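Local coordinates for plasmodesmata-located protein 5 (Arabidopsis thaliana, PDB 6GRE), which regulates cell-to-cell trafficking in plants, lowering plasmodesmal permeability through callose deposition in salicylic acid-triggered immune responses, its extracellular part being a tandem of DUF26 domains, at residues 151-155 against 165-169; 23-28 against 57-61; 123-129 against 191-197; 139-143 against 157-163; 12-18 against 89-95. All blocks are in the same frame, centred on the assembly; numbering follows the deposited sequence.

Contact 1. Residues 151-155 against 165-169; sequences DGSYR and VAQCS. With NA (sodium ion), chain K.
This is the open end of an antiparallel beta hairpin, strands 154-159 and 162-168, at the edge of the five-stranded sheet of the second DUF26 (Gnk2-homologous) domain. Residues 154-155 belong to the outermost strand and are extended; Gly152, with phi 76°, and Ser153 lead into it as loop. Tyr154 lies opposite Gln167 as a non-hydrogen-bonded pair (CA-CA 4.4 Å), and Arg155 opposite Ala166 as a hydrogen-bonded pair (CA-CA 5.1 Å). In the latter, Arg155 N to Ala166 O and Ala166 N to Arg155 O both measure 2.8 Å, and Cys168 N to Ser153 O, also 2.8 Å, carries the pairing one step further. Tyr154 and Gln167 share one face of the sheet. The t rotamer of Tyr154 lays its ring along the neighbouring strand, CE1 3.5 Å from Val165 CG1. Arg155 and Ala166 occupy the other face, against Leu181 of helix 174-192; the arginine turns back so that its NE donates to Gly152 O at 2.8 Å, while its NH1 reaches Leu147 O and its NH2 Gln178. Cys168 ties the inner strand to that helix through its disulfide with Cys177. A water bridges Ser153 OG (2.6 Å) and Ser169 O (2.8 Å). On the tyrosine face a sodium ion links the two domains, bound by Asp69 of the first and, at 2.6 Å, by Tyr154 OH.

Contact 2. Residues 23-28 against 57-61; sequences GYETNL and TVTVY
Tyr24 packs one face of its ring against the side chain of Val60, whose CG2 stands 3.9 Å from the ring centroid and 19° off the normal, a CH-pi contact. This contact joins the first turns of helix 23-38 to the loop entering strand 60-66, part of the helix-on-sheet packing of the first DUF26 (Gnk2-homologous) domain. Segment 23-28 is regular helix, with Asn27 N to Gly23 O at 2.8 Å and Leu28 N to Tyr24 O at 2.7 Å. Thr57 has positive phi (80°), Val58 is near -98/-12, and the chain becomes extended from Thr59. Tyr24 and Val58 approach to 4.0 Å between CA atoms, Leu28 and Val60 to 6.0 Å. Gly23 leaves room for Val58, its CA lying 4.0 Å from Val58 CG1; a CB there would clash. With chi1 t, Tyr24 runs beside the loop backbone, CD1 3.4 Å from Thr57 O and CE1 3.4 Å from Thr59 O, and its hydroxyl hydrogen-bonds to Tyr94 O. Val60 points at the helix, CG2 3.5 Å from Asn27 CB and CG1 4.1 Å from Leu28 CD1. Asn27, chi1 m, supplies the hydrogen bond between the segments: ND2 to Val58 O, 3.0 Å and almost straight at 178°.

Contact 3. Residues 123-129 against 191-197; sequences NKCGQPM and DCGMAQG. With EDO (1,2-ethanediol), chain J.
A disulfide and a short irregular backbone pairing are combined here: Cys125 SG and Cys192 SG are bonded at 2.1 Å (chi3 -75°, both chi1 m), joining strand 120-125 to the C-terminal end of helix 174-192. A type I turn from Cys192 to Ala195, closed by Ala195 N to Cys192 O at 2.9 Å, swings the chain back alongside residues 126-129. Gly126 N donates to Gly197 O (2.8 Å), Gln196 N to Gln127 O (2.8 Å) and Met129 N to Met194 O (2.9 Å), about the single bridge of Pro128 with Ala195. Gly126 lets the backbones come this close, since a CB would strike Gln196 O. Gln196, centre of an inverse gamma turn, adds NE2 to Pro128 O at 3.0 Å. Met129 folds CE to 3.3 Å from Ala195 O and also packs on helix 134-149. A 1,2-ethanediol, probably from the crystallisation liquor, donates O1 to Cys125 O at 2.8 Å. Together these features form the disulfide-tied strand-to-helix junction of the second DUF26 domain in this cysteine-rich family.

Contact 4. Residues 139-143 against 157-163; sequences KASDV and GGNGNVQ
Val143 buries the most surface in this contact, followed by Asn159 and Lys139; all three point CA-to-CB toward the other segment, helix 139-143 on one side and a hairpin tip on the other. The helix axis passes 8.0 Å from that of strand 157-159, nearly antiparallel at 160°. Val143, chi1 t, fits between the two strands: CG1 lies 3.6 Å from Gly157 O and 3.9 Å from Gln163 C, while CG2 reaches Asn159 N and Asn159 CG, both at 3.7 Å, and Val162 CG1 at 3.8 Å. Gly157, without a side chain, brings its CA to 5.7 Å from that of Val143. The tip is a type II' beta turn from Asn159 to Val162, with Gly160 at phi 62° and psi -126°. Asn159 N to Val162 O and Val162 N to Asn159 O, both 2.9 Å, close it. In the second DUF26 domain this is where helix 134-149 runs alongside the tip of the edge hairpin 154-159/162-168, on one face of the sheet, the helix-over-antiparallel-sheet layout of the fold. Lys139, chi1 m, spreads its aliphatic chain over the turn, CG 3.7 Å from Asn159 CB, CD 3.7 Å from Asn159 O and CB 3.8 Å from Val162 CG2. A side chain on Gly160 would crowd that lysine. About one turn on from Lys139, Asp142 CB approaches the Asn159 side chain; next to Lys139, Ala140 CA touches Val162 CG1 at 4.0 Å.

Contact 5. Residues 12-18 against 89-95; sequences VCSPAKF and LCSNSYS. With NAG (2-acetamido-2-deoxy-beta-D-glucopyranose), chain C.
Residues 14-18 arch over the turn that follows helix 72-90, and each side fills the other's hollows. At one end the disulfide Cys13 SG-Cys90 SG (2.0 Å, chi3 -70°) pins the arch; the helix then breaks at Ser91 (phi 35°) into a type II' turn, Cys90 to Ser93, closed by Ser93 N to Cys90 O at 2.9 Å. The Ser93 side chain rises into the arch, OG donating to Ser14 O at 2.6 Å. The hydrogen bonds Ser14 N to Ser95 O (3.0 Å), Ser95 N to Ser14 OG (3.0 Å), Tyr94 N to Ala16 O (3.1 Å) and Phe18 N to Asn92 O (2.9 Å) follow its curve, around the bridge of Lys17 with Ser93. Phe18, chi1 p, takes Asn92 CB over its ring face, 4.0 Å from the centroid, and turns its edge to the face of Tyr94 (centroids 6.0 Å, planes 79°). Lys17 curls over the outside, NZ donating to Asn92 OD1 at 3.0 Å. Tyr94 is covered by Phe18 CB on one face and by a glycan sugar on the other. This disulfide-tied junction of the first DUF26 domain closes between strand 10-13, paired with strand 96-99, and helix 23-38, where Phe18 meets Tyr24 and Leu28.

In the fold
The five contacts fall into two groups, one for each DUF26 domain, and both domains have a five-stranded antiparallel sheet in strand order 1-4-5-3-2. Contacts 5 and 2 belong to the first domain, with contact 2 lying within the span of chain that contact 5 closes; their centres are 12 Å apart, and Phe18, Tyr24 and Tyr94 join them. Contact 3 encloses contacts 1 and 4 in the same way in the second domain. It touches contact 4 through Met129 and Ala140, while contacts 1 and 4 occupy opposite ends of one hairpin, centres 16 Å apart. Contacts 3 and 5 are equivalent disulfide junctions, 32 Å apart between centres, consistent with a repeated fold.

Contact 1. Residues 151-155 against 165-169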
# COMPACT_ATOMS: atom_id res chain seq x y z
N ASP A 151 -17.00 0.84 3.32
CA ASP A 151 -16.64 1.68 4.45
C ASP A 151 -15.26 1.29 4.98
O ASP A 151 -14.81 0.15 4.85
CB ASP A 151 -17.74 1.65 5.51
CG ASP A 151 -18.92 2.54 5.12
OD1 ASP A 151 -18.96 2.93 3.94
OD2 ASP A 151 -19.75 2.87 6.02
N GLY A 152 -14.58 2.31 5.53
CA GLY A 152 -13.31 2.18 6.19
C GLY A 152 -12.16 2.00 5.21
O GLY A 152 -12.29 2.26 3.99
N SER A 153 -11.02 1.58 5.75
CA SER A 153 -9.77 1.69 5.03
C SER A 153 -9.44 0.44 4.23
O SER A 153 -8.48 0.44 3.48
CB SER A 153 -8.66 2.04 5.97
OG SER A 153 -8.93 3.34 6.51
N TYR A 154 -10.17 -0.65 4.46
CA TYR A 154 -9.98 -1.89 3.70
C TYR A 154 -11.34 -2.38 3.23
O TYR A 154 -12.26 -2.56 4.04
CB TYR A 154 -9.34 -3.01 4.53
CG TYR A 154 -9.08 -4.25 3.73
CD1 TYR A 154 -8.16 -4.25 2.70
CD2 TYR A 154 -9.82 -5.40 3.94
CE1 TYR A 154 -7.95 -5.36 1.92
CE2 TYR A 154 -9.58 -6.55 3.20
CZ TYR A 154 -8.67 -6.52 2.17
OH TYR A 154 -8.36 -7.62 1.40
N ARG A 155 -11.52 -2.51 1.93
CA ARG A 155 -12.83 -2.79 1.37
C ARG A 155 -12.70 -3.91 0.34
O ARG A 155 -11.78 -3.92 -0.44
CB ARG A 155 -13.39 -1.57 0.66
CG ARG A 155 -13.47 -0.35 1.56
CD ARG A 155 -13.86 0.84 0.77
NE ARG A 155 -13.67 2.04 1.57
CZ ARG A 155 -14.14 3.22 1.22
NH1 ARG A 155 -14.71 3.38 0.05
NH2 ARG A 155 -13.94 4.25 2.04
N VAL A 165 -10.73 -5.38 -4.47
CA VAL A 165 -10.13 -5.01 -3.22
C VAL A 165 -9.72 -3.54 -3.32
O VAL A 165 -9.13 -3.10 -4.32
CB VAL A 165 -8.90 -5.87 -2.88
CG1 VAL A 165 -8.23 -5.48 -1.56
CG2 VAL A 165 -9.24 -7.35 -2.88
N ALA A 166 -9.94 -2.81 -2.24
CA ALA A 166 -9.43 -1.41 -2.17
C ALA A 166 -8.88 -1.18 -0.78
O ALA A 166 -9.43 -1.69 0.21
CB ALA A 166 -10.47 -0.40 -2.47
N GLN A 167 -7.78 -0.45 -0.65
CA GLN A 167 -7.22 -0.21 0.69
C GLN A 167 -6.58 1.18 0.69
O GLN A 167 -5.91 1.58 -0.30
CB GLN A 167 -6.16 -1.23 1.13
CG GLN A 167 -5.78 -1.12 2.63
CD GLN A 167 -5.17 -2.32 3.38
OE1 GLN A 167 -5.42 -2.63 4.59
NE2 GLN A 167 -4.27 -2.97 2.70
N CYS A 168 -6.80 1.91 1.77
CA CYS A 168 -6.12 3.15 2.07
C CYS A 168 -5.00 2.93 3.07
O CYS A 168 -5.14 2.14 3.99
CB CYS A 168 -7.04 4.10 2.80
SG CYS A 168 -8.31 4.66 1.67
N SER A 169 -3.90 3.67 2.91
CA SER A 169 -2.89 3.73 3.93
C SER A 169 -3.56 4.08 5.26
O SER A 169 -4.37 4.99 5.33
CB SER A 169 -1.87 4.73 3.50
OG SER A 169 -0.71 4.70 4.31
NA NA K . -9.70 -9.90 1.41
O HOH W 1 -6.96 5.00 6.47

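Contact 2. Residues 23-28 against 57-61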
# COMPACT_ATOMS: atom_id res chain seq x y z
N GLY A 23 23.60 7.33 11.68
CA GLY A 23 22.52 7.10 12.58
C GLY A 23 21.22 6.79 11.83
O GLY A 23 20.44 5.98 12.31
N TYR A 24 20.99 7.50 10.73
CA TYR A 24 19.77 7.26 9.93
C TYR A 24 19.72 5.79 9.52
O TYR A 24 18.68 5.13 9.73
CB TYR A 24 19.68 8.17 8.71
CG TYR A 24 18.33 8.10 8.05
CD1 TYR A 24 17.32 8.90 8.51
CD2 TYR A 24 18.04 7.15 7.09
CE1 TYR A 24 16.05 8.85 7.95
CE2 TYR A 24 16.78 7.07 6.52
CZ TYR A 24 15.79 7.93 6.96
OH TYR A 24 14.52 7.92 6.42
N GLU A 25 20.81 5.26 8.94
CA GLU A 25 20.87 3.87 8.48
C GLU A 25 20.57 2.95 9.67
O GLU A 25 19.76 2.03 9.58
CB GLU A 25 22.21 3.49 7.88
CG GLU A 25 22.22 2.05 7.38
CD GLU A 25 23.51 1.61 6.71
OE1 GLU A 25 24.55 2.08 7.12
OE2 GLU A 25 23.43 0.82 5.75
N THR A 26 21.20 3.19 10.82
CA THR A 26 21.02 2.34 11.96
C THR A 26 19.58 2.41 12.47
O THR A 26 18.97 1.41 12.81
CB THR A 26 22.00 2.73 13.09
OG1 THR A 26 23.30 2.62 12.51
CG2 THR A 26 21.85 1.86 14.31
N ASN A 27 19.02 3.62 12.51
CA ASN A 27 17.64 3.81 12.97
C ASN A 27 16.64 3.15 12.00
O ASN A 27 15.66 2.57 12.44
CB ASN A 27 17.36 5.30 13.22
CG ASN A 27 18.07 5.82 14.46
OD1 ASN A 27 18.40 5.06 15.36
ND2 ASN A 27 18.24 7.13 14.53
N LEU A 28 16.92 3.27 10.71
CA LEU A 28 16.08 2.62 9.67
C LEU A 28 16.05 1.11 9.90
O LEU A 28 14.98 0.48 9.90
CB LEU A 28 16.64 2.97 8.30
CG LEU A 28 16.00 2.24 7.12
CD1 LEU A 28 14.48 2.43 7.12
CD2 LEU A 28 16.61 2.69 5.80
N THR A 57 18.52 14.97 11.23
CA THR A 57 19.12 14.12 10.20
C THR A 57 18.78 12.62 10.40
O THR A 57 18.51 11.97 9.44
CB THR A 57 20.64 14.31 10.14
OG1 THR A 57 20.90 15.71 10.03
CG2 THR A 57 21.29 13.56 9.00
N VAL A 58 18.79 12.11 11.63
CA VAL A 58 18.88 10.66 11.88
C VAL A 58 17.50 10.04 12.15
O VAL A 58 17.38 8.82 12.23
CB VAL A 58 19.81 10.37 13.08
CG1 VAL A 58 21.24 10.86 12.84
CG2 VAL A 58 19.25 10.92 14.36
N THR A 59 16.49 10.87 12.36
CA THR A 59 15.17 10.37 12.74
C THR A 59 14.47 9.77 11.51
O THR A 59 14.43 10.39 10.47
CB THR A 59 14.32 11.48 13.37
OG1 THR A 59 14.94 11.86 14.60
CG2 THR A 59 12.90 11.05 13.67
N VAL A 60 13.91 8.58 11.71
CA VAL A 60 13.19 7.83 10.65
C VAL A 60 11.73 7.66 11.08
O VAL A 60 11.45 7.38 12.20
CB VAL A 60 13.76 6.42 10.38
CG1 VAL A 60 13.31 5.93 9.00
CG2 VAL A 60 15.26 6.34 10.56
N TYR A 61 10.83 7.78 10.10
CA TYR A 61 9.41 7.64 10.28
C TYR A 61 8.94 6.54 9.34
O TYR A 61 9.31 6.53 8.18
CB TYR A 61 8.68 8.94 9.94
CG TYR A 61 9.15 10.14 10.72
CD1 TYR A 61 10.26 10.86 10.31
CD2 TYR A 61 8.48 10.56 11.86
CE1 TYR A 61 10.71 11.96 11.02
CE2 TYR A 61 8.91 11.67 12.58
CZ TYR A 61 10.02 12.37 12.15
OH TYR A 61 10.46 13.45 12.88

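Contact 3. Residues 123-129 against 191-197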
# COMPACT_ATOMS: atom_id res chain seq x y z
N ASN A 123 -0.68 1.94 -12.73
CA ASN A 123 -1.98 1.47 -13.18
C ASN A 123 -1.73 0.50 -14.33
O ASN A 123 -1.13 0.86 -15.34
CB ASN A 123 -2.85 2.65 -13.60
CG ASN A 123 -4.17 2.36 -14.27
OD1 ASN A 123 -4.68 3.23 -14.95
ND2 ASN A 123 -4.72 1.17 -14.10
N LYS A 124 -2.18 -0.74 -14.18
CA LYS A 124 -2.13 -1.70 -15.27
C LYS A 124 -3.50 -2.32 -15.43
O LYS A 124 -4.19 -2.60 -14.44
CB LYS A 124 -1.10 -2.81 -15.03
CG LYS A 124 -0.93 -3.78 -16.19
CD LYS A 124 0.32 -4.58 -16.18
CE LYS A 124 0.47 -5.30 -17.51
NZ LYS A 124 1.52 -6.34 -17.42
N CYS A 125 -3.96 -2.47 -16.67
CA CYS A 125 -5.21 -3.13 -17.01
C CYS A 125 -4.96 -4.47 -17.68
O CYS A 125 -3.98 -4.64 -18.43
CB CYS A 125 -6.04 -2.32 -17.98
SG CYS A 125 -6.51 -0.68 -17.38
N GLY A 126 -5.87 -5.42 -17.47
CA GLY A 126 -5.84 -6.69 -18.20
C GLY A 126 -6.34 -6.51 -19.62
O GLY A 126 -6.67 -5.41 -20.06
N GLN A 127 -6.44 -7.64 -20.35
CA GLN A 127 -6.96 -7.60 -21.73
C GLN A 127 -8.48 -7.49 -21.71
O GLN A 127 -9.11 -7.81 -20.70
CB GLN A 127 -6.42 -8.78 -22.55
CG GLN A 127 -6.63 -10.16 -21.93
CD GLN A 127 -5.80 -11.19 -22.66
OE1 GLN A 127 -6.09 -11.55 -23.80
NE2 GLN A 127 -4.76 -11.66 -22.01
N PRO A 128 -9.14 -7.00 -22.79
CA PRO A 128 -10.59 -6.76 -22.77
C PRO A 128 -11.40 -8.04 -22.51
O PRO A 128 -11.00 -9.10 -22.95
CB PRO A 128 -10.96 -6.27 -24.18
CG PRO A 128 -9.66 -5.81 -24.77
CD PRO A 128 -8.54 -6.54 -24.06
N MET A 129 -12.54 -7.88 -21.82
CA MET A 129 -13.54 -8.96 -21.68
C MET A 129 -14.16 -9.23 -23.06
O MET A 129 -14.14 -8.34 -23.93
CB MET A 129 -14.63 -8.60 -20.66
CG MET A 129 -14.19 -8.88 -19.22
SD MET A 129 -15.38 -8.38 -17.93
CE MET A 129 -15.04 -6.63 -17.79
N ASP A 191 -10.58 3.24 -16.89
CA ASP A 191 -9.53 2.70 -17.73
C ASP A 191 -9.56 1.19 -17.86
O ASP A 191 -9.22 0.70 -18.95
CB ASP A 191 -8.17 3.20 -17.30
CG ASP A 191 -7.97 4.66 -17.72
OD1 ASP A 191 -8.65 5.07 -18.66
OD2 ASP A 191 -7.23 5.32 -17.08
N CYS A 192 -9.92 0.45 -16.80
CA CYS A 192 -9.84 -1.02 -16.79
C CYS A 192 -11.23 -1.67 -16.67
O CYS A 192 -11.29 -2.88 -16.58
CB CYS A 192 -9.01 -1.57 -15.63
SG CYS A 192 -7.34 -0.90 -15.49
N GLY A 193 -12.32 -0.91 -16.69
CA GLY A 193 -13.64 -1.44 -16.29
C GLY A 193 -14.18 -2.49 -17.26
O GLY A 193 -15.03 -3.27 -16.89
N MET A 194 -13.67 -2.47 -18.50
CA MET A 194 -14.08 -3.43 -19.52
C MET A 194 -13.05 -4.56 -19.68
O MET A 194 -13.25 -5.42 -20.56
CB MET A 194 -14.27 -2.71 -20.86
CG MET A 194 -15.30 -1.60 -20.78
SD MET A 194 -15.87 -1.02 -22.40
CE MET A 194 -16.88 -2.42 -22.91
N ALA A 195 -12.00 -4.58 -18.84
CA ALA A 195 -10.88 -5.50 -18.93
C ALA A 195 -11.04 -6.67 -17.94
O ALA A 195 -11.84 -6.63 -17.00
CB ALA A 195 -9.59 -4.77 -18.65
N GLN A 196 -10.22 -7.68 -18.17
CA GLN A 196 -10.10 -8.83 -17.31
C GLN A 196 -9.14 -8.48 -16.18
O GLN A 196 -8.01 -8.98 -16.08
CB GLN A 196 -9.61 -10.03 -18.11
CG GLN A 196 -10.53 -10.32 -19.27
CD GLN A 196 -10.11 -11.56 -20.00
OE1 GLN A 196 -9.72 -12.56 -19.38
NE2 GLN A 196 -10.18 -11.48 -21.32
N GLY A 197 -9.62 -7.61 -15.31
CA GLY A 197 -8.85 -7.23 -14.17
C GLY A 197 -8.06 -5.96 -14.41
O GLY A 197 -7.92 -5.46 -15.54
C1 EDO J . -3.43 -6.73 -21.00
O1 EDO J . -2.47 -6.43 -19.99
C2 EDO J . -3.75 -5.55 -21.89
O2 EDO J . -4.45 -5.92 -23.09
O HOH W 2 -4.06 5.60 -15.81
O HOH W 3 -14.37 -5.29 -23.19

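Contact 4. Residues 139-143 against 157-163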
# COMPACT_ATOMS: atom_id res chain seq x y z
N LYS A 139 -21.02 -7.30 -13.84
CA LYS A 139 -20.41 -7.73 -12.60
C LYS A 139 -19.19 -6.88 -12.27
O LYS A 139 -19.03 -6.51 -11.13
CB LYS A 139 -19.88 -9.17 -12.64
CG LYS A 139 -20.91 -10.17 -12.22
CD LYS A 139 -20.51 -11.60 -12.43
CE LYS A 139 -21.75 -12.44 -12.66
NZ LYS A 139 -22.91 -11.94 -11.87
N ALA A 140 -18.30 -6.68 -13.25
CA ALA A 140 -17.10 -5.90 -13.03
C ALA A 140 -17.47 -4.48 -12.62
O ALA A 140 -16.96 -3.97 -11.66
CB ALA A 140 -16.23 -5.94 -14.26
N SER A 141 -18.42 -3.86 -13.34
CA SER A 141 -18.87 -2.51 -13.03
C SER A 141 -19.41 -2.41 -11.59
O SER A 141 -19.08 -1.49 -10.81
CB SER A 141 -19.90 -2.05 -14.06
OG SER A 141 -20.39 -0.78 -13.71
N ASP A 142 -20.22 -3.39 -11.22
CA ASP A 142 -20.87 -3.39 -9.94
C ASP A 142 -19.84 -3.64 -8.83
O ASP A 142 -19.87 -3.00 -7.80
CB ASP A 142 -22.00 -4.41 -9.91
CG ASP A 142 -23.26 -3.99 -10.65
OD1 ASP A 142 -23.28 -2.87 -11.25
OD2 ASP A 142 -24.16 -4.82 -10.70
N VAL A 143 -18.89 -4.57 -9.05
CA VAL A 143 -17.89 -4.85 -8.07
C VAL A 143 -17.01 -3.60 -7.86
O VAL A 143 -16.74 -3.21 -6.73
CB VAL A 143 -17.07 -6.11 -8.43
CG1 VAL A 143 -15.82 -6.22 -7.59
CG2 VAL A 143 -17.94 -7.35 -8.30
N GLY A 157 -15.20 -6.59 -2.38
CA GLY A 157 -16.46 -6.90 -2.98
C GLY A 157 -16.29 -8.00 -3.99
O GLY A 157 -15.24 -8.12 -4.60
N GLY A 158 -17.31 -8.82 -4.19
CA GLY A 158 -17.20 -9.86 -5.19
C GLY A 158 -18.57 -10.27 -5.68
O GLY A 158 -19.58 -10.18 -4.97
N ASN A 159 -18.60 -10.70 -6.94
CA ASN A 159 -19.82 -11.16 -7.62
C ASN A 159 -19.35 -12.31 -8.51
O ASN A 159 -18.51 -12.06 -9.38
CB ASN A 159 -20.45 -10.12 -8.56
CG ASN A 159 -21.24 -8.98 -7.93
OD1 ASN A 159 -21.47 -8.93 -6.71
ND2 ASN A 159 -21.72 -8.07 -8.78
N GLY A 160 -19.85 -13.53 -8.33
CA GLY A 160 -19.38 -14.58 -9.20
C GLY A 160 -17.90 -14.81 -9.04
O GLY A 160 -17.40 -14.95 -7.94
N ASN A 161 -17.18 -14.77 -10.16
CA ASN A 161 -15.76 -14.96 -10.19
C ASN A 161 -15.01 -13.61 -10.23
O ASN A 161 -13.83 -13.60 -10.47
CB ASN A 161 -15.38 -15.82 -11.41
CG ASN A 161 -15.63 -15.15 -12.75
OD1 ASN A 161 -16.26 -14.10 -12.86
ND2 ASN A 161 -15.16 -15.79 -13.81
N VAL A 162 -15.74 -12.51 -10.02
CA VAL A 162 -15.13 -11.18 -10.05
C VAL A 162 -14.88 -10.75 -8.62
O VAL A 162 -15.79 -10.81 -7.76
CB VAL A 162 -16.02 -10.16 -10.76
CG1 VAL A 162 -15.38 -8.77 -10.80
CG2 VAL A 162 -16.40 -10.63 -12.15
N GLN A 163 -13.67 -10.30 -8.34
CA GLN A 163 -13.30 -9.91 -6.97
C GLN A 163 -12.66 -8.52 -7.04
O GLN A 163 -11.79 -8.32 -7.89
CB GLN A 163 -12.33 -10.92 -6.37
CG GLN A 163 -13.00 -12.25 -6.00
CD GLN A 163 -11.97 -13.34 -5.81
OE1 GLN A 163 -11.13 -13.27 -4.91
NE2 GLN A 163 -11.98 -14.33 -6.69

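Contact 5. Residues 12-18 against 89-95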
# COMPACT_ATOMS: atom_id res chain seq x y z
N VAL A 12 9.46 2.43 -4.49
CA VAL A 12 9.84 3.79 -4.72
C VAL A 12 10.96 4.13 -3.74
O VAL A 12 10.76 3.99 -2.53
CB VAL A 12 8.66 4.75 -4.51
CG1 VAL A 12 9.06 6.18 -4.86
CG2 VAL A 12 7.44 4.29 -5.27
N CYS A 13 12.08 4.64 -4.27
CA CYS A 13 13.34 4.89 -3.52
C CYS A 13 13.83 6.30 -3.85
O CYS A 13 14.01 6.62 -5.01
CB CYS A 13 14.40 3.86 -3.90
SG CYS A 13 13.83 2.14 -3.95
N SER A 14 14.02 7.16 -2.84
CA SER A 14 14.45 8.56 -3.07
C SER A 14 15.83 8.61 -3.72
O SER A 14 16.69 7.80 -3.39
CB SER A 14 14.46 9.36 -1.79
OG SER A 14 15.36 8.80 -0.83
N PRO A 15 16.08 9.53 -4.68
CA PRO A 15 17.44 9.85 -5.12
C PRO A 15 18.41 10.17 -3.98
O PRO A 15 19.55 9.72 -4.01
CB PRO A 15 17.25 11.09 -5.99
CG PRO A 15 15.87 10.90 -6.58
CD PRO A 15 15.06 10.23 -5.48
N ALA A 16 17.93 10.92 -2.99
CA ALA A 16 18.75 11.32 -1.84
C ALA A 16 19.08 10.09 -0.99
O ALA A 16 18.19 9.31 -0.66
CB ALA A 16 18.05 12.38 -1.03
N LYS A 17 20.36 9.97 -0.62
CA LYS A 17 20.92 8.84 0.13
C LYS A 17 21.48 9.32 1.47
O LYS A 17 22.01 10.43 1.58
CB LYS A 17 22.04 8.13 -0.62
CG LYS A 17 21.76 7.75 -2.07
CD LYS A 17 20.46 7.01 -2.27
CE LYS A 17 20.23 6.58 -3.70
NZ LYS A 17 20.99 5.35 -4.02
N PHE A 18 21.38 8.44 2.48
CA PHE A 18 21.97 8.66 3.79
C PHE A 18 23.41 8.14 3.74
O PHE A 18 23.76 7.43 2.80
CB PHE A 18 21.17 7.97 4.89
CG PHE A 18 20.88 6.51 4.66
CD1 PHE A 18 21.87 5.56 4.78
CD2 PHE A 18 19.60 6.09 4.35
CE1 PHE A 18 21.59 4.22 4.59
CE2 PHE A 18 19.32 4.75 4.17
CZ PHE A 18 20.31 3.81 4.29
N LEU A 89 16.46 -3.14 -3.01
CA LEU A 89 15.90 -2.29 -4.05
C LEU A 89 16.24 -0.82 -3.78
O LEU A 89 16.57 -0.07 -4.70
CB LEU A 89 14.39 -2.52 -4.07
CG LEU A 89 13.99 -3.91 -4.57
CD1 LEU A 89 12.52 -4.20 -4.25
CD2 LEU A 89 14.26 -4.06 -6.05
N CYS A 90 16.07 -0.38 -2.53
CA CYS A 90 16.20 1.04 -2.19
C CYS A 90 17.57 1.37 -1.58
O CYS A 90 17.91 2.53 -1.46
CB CYS A 90 15.08 1.47 -1.24
SG CYS A 90 13.46 1.57 -2.04
N SER A 91 18.34 0.33 -1.23
CA SER A 91 19.67 0.44 -0.59
C SER A 91 19.72 1.64 0.37
O SER A 91 19.08 1.63 1.45
CB SER A 91 20.76 0.48 -1.64
OG SER A 91 20.66 1.62 -2.45
N ASN A 92 20.46 2.69 0.01
CA ASN A 92 20.74 3.75 0.97
C ASN A 92 19.85 4.99 0.78
O ASN A 92 20.20 6.06 1.24
CB ASN A 92 22.24 4.10 0.96
CG ASN A 92 22.73 4.59 -0.38
OD1 ASN A 92 22.03 4.48 -1.38
ND2 ASN A 92 23.93 5.14 -0.40
N SER A 93 18.66 4.82 0.18
CA SER A 93 17.69 5.90 0.06
C SER A 93 17.15 6.30 1.43
O SER A 93 16.82 5.44 2.22
CB SER A 93 16.55 5.50 -0.85
OG SER A 93 16.97 5.46 -2.19
N TYR A 94 17.00 7.60 1.66
CA TYR A 94 16.32 8.09 2.84
C TYR A 94 14.86 7.62 2.85
O TYR A 94 14.33 7.26 3.89
CB TYR A 94 16.30 9.62 2.92
CG TYR A 94 17.56 10.23 3.51
CD1 TYR A 94 17.82 10.14 4.86
CD2 TYR A 94 18.43 10.94 2.71
CE1 TYR A 94 18.96 10.70 5.41
CE2 TYR A 94 19.57 11.52 3.24
CZ TYR A 94 19.84 11.39 4.59
OH TYR A 94 20.97 11.98 5.10
N SER A 95 14.22 7.63 1.67
CA SER A 95 12.80 7.27 1.55
C SER A 95 12.65 5.97 0.75
O SER A 95 13.23 5.81 -0.31
CB SER A 95 12.01 8.40 0.93
OG SER A 95 12.45 9.67 1.42
C1 NAG C . 15.58 14.56 4.42
C2 NAG C . 15.78 15.89 5.14
C3 NAG C . 15.92 17.02 4.13
C4 NAG C . 17.03 16.69 3.16
C5 NAG C . 16.88 15.28 2.56
C6 NAG C . 18.14 14.86 1.82
C7 NAG C . 14.74 16.05 7.33
C8 NAG C . 13.53 16.45 8.11
N2 NAG C . 14.68 16.22 6.02
O3 NAG C . 16.21 18.22 4.85
O4 NAG C . 17.04 17.67 2.11
O5 NAG C . 16.68 14.30 3.58
O6 NAG C . 19.26 14.85 2.73
O7 NAG C . 15.74 15.60 7.88
O HOH W 4 18.63 3.88 -3.69